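Local coordinates for protein HTH-type transcriptional activator AmpR (PDB 5MMH) that activates transcription of the beta-lactamase gene ampC, its effector domain recognising muropeptides derived from the cell wall, at residues L59-R64 against Y182-L187. Numbering follows the deposited sequence.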
loop_
_atom_site.group_PDB
_atom_site.type_symbol
_atom_site.label_atom_id
_atom_site.label_comp_id
_atom_site.label_asym_id
_atom_site.label_seq_id
_atom_site.Cartn_x
_atom_site.Cartn_y
_atom_site.Cartn_z
ATOM N N LEU A 59 -6.561 18.823 0.858
ATOM C CA LEU A 59 -7.100 18.332 -0.405
ATOM C C LEU A 59 -8.287 19.181 -0.852
ATOM O O LEU A 59 -9.087 19.623 -0.025
ATOM C CB LEU A 59 -7.550 16.880 -0.266
ATOM C CG LEU A 59 -6.501 15.905 0.268
ATOM C CD1 LEU A 59 -7.038 14.492 0.288
ATOM C CD2 LEU A 59 -5.297 15.979 -0.612
ATOM N N ASP A 60 -8.406 19.397 -2.168
ATOM C CA ASP A 60 -9.682 19.866 -2.703
ATOM C C ASP A 60 -10.669 18.703 -2.812
ATOM O O ASP A 60 -11.804 18.806 -2.336
ATOM C CB ASP A 60 -9.472 20.561 -4.060
ATOM C CG ASP A 60 -8.505 21.755 -3.970
ATOM O OD1 ASP A 60 -8.660 22.576 -3.049
ATOM O OD2 ASP A 60 -7.562 21.864 -4.793
ATOM N N TYR A 61 -10.244 17.574 -3.408
ATOM C CA TYR A 61 -11.038 16.346 -3.460
ATOM C C TYR A 61 -10.290 15.155 -2.869
ATOM O O TYR A 61 -9.062 15.065 -2.953
ATOM C CB TYR A 61 -11.400 15.961 -4.883
ATOM C CG TYR A 61 -12.449 16.791 -5.621
ATOM C CD1 TYR A 61 -13.778 16.851 -5.190
ATOM C CD2 TYR A 61 -12.120 17.430 -6.801
ATOM C CE1 TYR A 61 -14.749 17.591 -5.908
ATOM C CE2 TYR A 61 -13.075 18.160 -7.535
ATOM C CZ TYR A 61 -14.378 18.228 -7.087
ATOM O OH TYR A 61 -15.279 18.954 -7.816
ATOM N N ALA A 62 -11.050 14.191 -2.357
ATOM C CA ALA A 62 -10.525 12.886 -1.984
ATOM C C ALA A 62 -11.364 11.787 -2.625
ATOM O O ALA A 62 -12.591 11.790 -2.502
ATOM C CB ALA A 62 -10.513 12.691 -0.464
ATOM N N ILE A 63 -10.708 10.840 -3.292
ATOM C CA ILE A 63 -11.374 9.674 -3.868
ATOM C C ILE A 63 -11.183 8.503 -2.919
ATOM O O ILE A 63 -10.051 8.150 -2.569
ATOM C CB ILE A 63 -10.820 9.333 -5.259
ATOM C CG1 ILE A 63 -11.102 10.466 -6.257
ATOM C CG2 ILE A 63 -11.377 7.969 -5.747
ATOM C CD1 ILE A 63 -10.375 10.267 -7.602
ATOM N N ARG A 64 -12.273 7.888 -2.481
ATOM C CA ARG A 64 -12.123 6.810 -1.511
ATOM C C ARG A 64 -13.188 5.757 -1.765
ATOM O O ARG A 64 -14.059 5.918 -2.624
ATOM C CB ARG A 64 -12.181 7.360 -0.090
ATOM C CG ARG A 64 -13.424 8.116 0.203
ATOM C CD ARG A 64 -13.193 9.059 1.357
ATOM N NE ARG A 64 -12.810 8.339 2.565
ATOM C CZ ARG A 64 -12.933 8.833 3.793
ATOM N NH1 ARG A 64 -13.430 10.053 3.973
ATOM N NH2 ARG A 64 -12.579 8.096 4.840
ATOM N N TYR A 182 -16.234 3.349 -5.448
ATOM C CA TYR A 182 -15.332 4.484 -5.372
ATOM C C TYR A 182 -16.134 5.765 -5.545
ATOM O O TYR A 182 -17.051 5.825 -6.371
ATOM C CB TYR A 182 -14.231 4.371 -6.432
ATOM C CG TYR A 182 -13.252 3.277 -6.078
ATOM C CD1 TYR A 182 -12.352 3.452 -5.029
ATOM C CD2 TYR A 182 -13.263 2.058 -6.741
ATOM C CE1 TYR A 182 -11.465 2.458 -4.670
ATOM C CE2 TYR A 182 -12.365 1.049 -6.396
ATOM C CZ TYR A 182 -11.475 1.259 -5.350
ATOM O OH TYR A 182 -10.591 0.282 -4.970
ATOM N N TRP A 183 -15.790 6.778 -4.757
ATOM C CA TRP A 183 -16.515 8.039 -4.672
ATOM C C TRP A 183 -15.555 9.207 -4.832
ATOM O O TRP A 183 -14.445 9.178 -4.295
ATOM C CB TRP A 183 -17.230 8.180 -3.315
ATOM C CG TRP A 183 -18.217 7.086 -3.032
ATOM C CD1 TRP A 183 -17.939 5.819 -2.586
ATOM C CD2 TRP A 183 -19.638 7.159 -3.177
ATOM N NE1 TRP A 183 -19.107 5.100 -2.444
ATOM C CE2 TRP A 183 -20.164 5.897 -2.812
ATOM C CE3 TRP A 183 -20.522 8.166 -3.589
ATOM C CZ2 TRP A 183 -21.538 5.625 -2.832
ATOM C CZ3 TRP A 183 -21.872 7.890 -3.613
ATOM C CH2 TRP A 183 -22.369 6.625 -3.243
ATOM N N LEU A 184 -15.985 10.251 -5.534
ATOM C CA LEU A 184 -15.287 11.530 -5.479
ATOM C C LEU A 184 -15.932 12.374 -4.377
ATOM O O LEU A 184 -17.104 12.747 -4.482
ATOM C CB LEU A 184 -15.339 12.234 -6.828
ATOM C CG LEU A 184 -14.722 13.626 -6.840
ATOM C CD1 LEU A 184 -13.180 13.555 -6.741
ATOM C CD2 LEU A 184 -15.145 14.333 -8.094
ATOM N N THR A 185 -15.184 12.656 -3.312
ATOM C CA THR A 185 -15.725 13.352 -2.156
ATOM C C THR A 185 -15.063 14.713 -1.998
ATOM O O THR A 185 -13.971 14.965 -2.515
ATOM C CB THR A 185 -15.549 12.537 -0.863
ATOM O OG1 THR A 185 -14.239 12.745 -0.311
ATOM C CG2 THR A 185 -15.750 11.062 -1.131
ATOM N N ARG A 186 -15.753 15.591 -1.273
ATOM C CA ARG A 186 -15.307 16.952 -1.021
ATOM C C ARG A 186 -15.958 17.412 0.278
ATOM O O ARG A 186 -17.007 16.896 0.671
ATOM C CB ARG A 186 -15.665 17.868 -2.205
ATOM C CG ARG A 186 -16.092 19.260 -1.842
ATOM C CD ARG A 186 -16.513 20.067 -3.062
ATOM N NE ARG A 186 -17.920 19.859 -3.356
ATOM C CZ ARG A 186 -18.908 20.507 -2.755
ATOM N NH1 ARG A 186 -18.639 21.406 -1.822
ATOM N NH2 ARG A 186 -20.164 20.247 -3.082
ATOM N N LEU A 187 -15.314 18.353 0.968
ATOM C CA LEU A 187 -15.894 18.905 2.188
ATOM C C LEU A 187 -17.075 19.809 1.851
ATOM O O LEU A 187 -16.988 20.628 0.936
ATOM C CB LEU A 187 -14.836 19.684 2.976
ATOM C CG LEU A 187 -13.950 18.849 3.908
ATOM C CD1 LEU A 187 -12.991 19.742 4.698
ATOM C CD2 LEU A 187 -14.816 18.036 4.838
HETATM O O HOH W 1 -12.959 19.480 0.018
HETATM O O HOH W 2 -13.962 12.203 2.377
#
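Ala62 and Arg64 pair with Thr185 and Trp183 in an antiparallel strand contact, buried inside the mixed sheet of the AmpR effector domain. Both are hydrogen-bonded pairs: Ala62 N gives to Thr185 O at 3.0 Å, Thr185 N returns to Ala62 O, and Arg64 and Trp183 exchange bonds likewise. Ile63 and Leu184 form the non-hydrogen-bonded pair between them, where Ile63 CA comes within 3.1 Å of Trp183 O in a CA-H...O contact.

Thr185 adds a third bond to the first pair. Its OG1, set between its own backbone N and carbonyl carbon (chi1 84°), reaches Ala62 O at 2.9 Å, so that this carbonyl accepts two donors arriving from opposite faces of its plane. A water then joins Thr185 OG1 to Arg64 NH1, lying at the edge of the guanidinium, while Arg64 CG passes 4.0 Å from Thr185 CG2.

On the other face of the sheet, Leu184 lays CD2 over the Tyr61 ring, 4.0 Å from its centroid, as a CH-pi contact. Its CD1 wedges between Tyr61 CG and Ile63 CG1, and Thr185 O sits at the ring edge, 3.3 Å from Tyr61 CD1. Helix 194-215 covers Tyr61 through Met196 and Arg200.

Strand 61-66 has 13-19 parallel on one side and the late-chain strand 181-187 antiparallel on the other, the mixed sheet of the periplasmic-binding-protein-like fold of LysR effector domains.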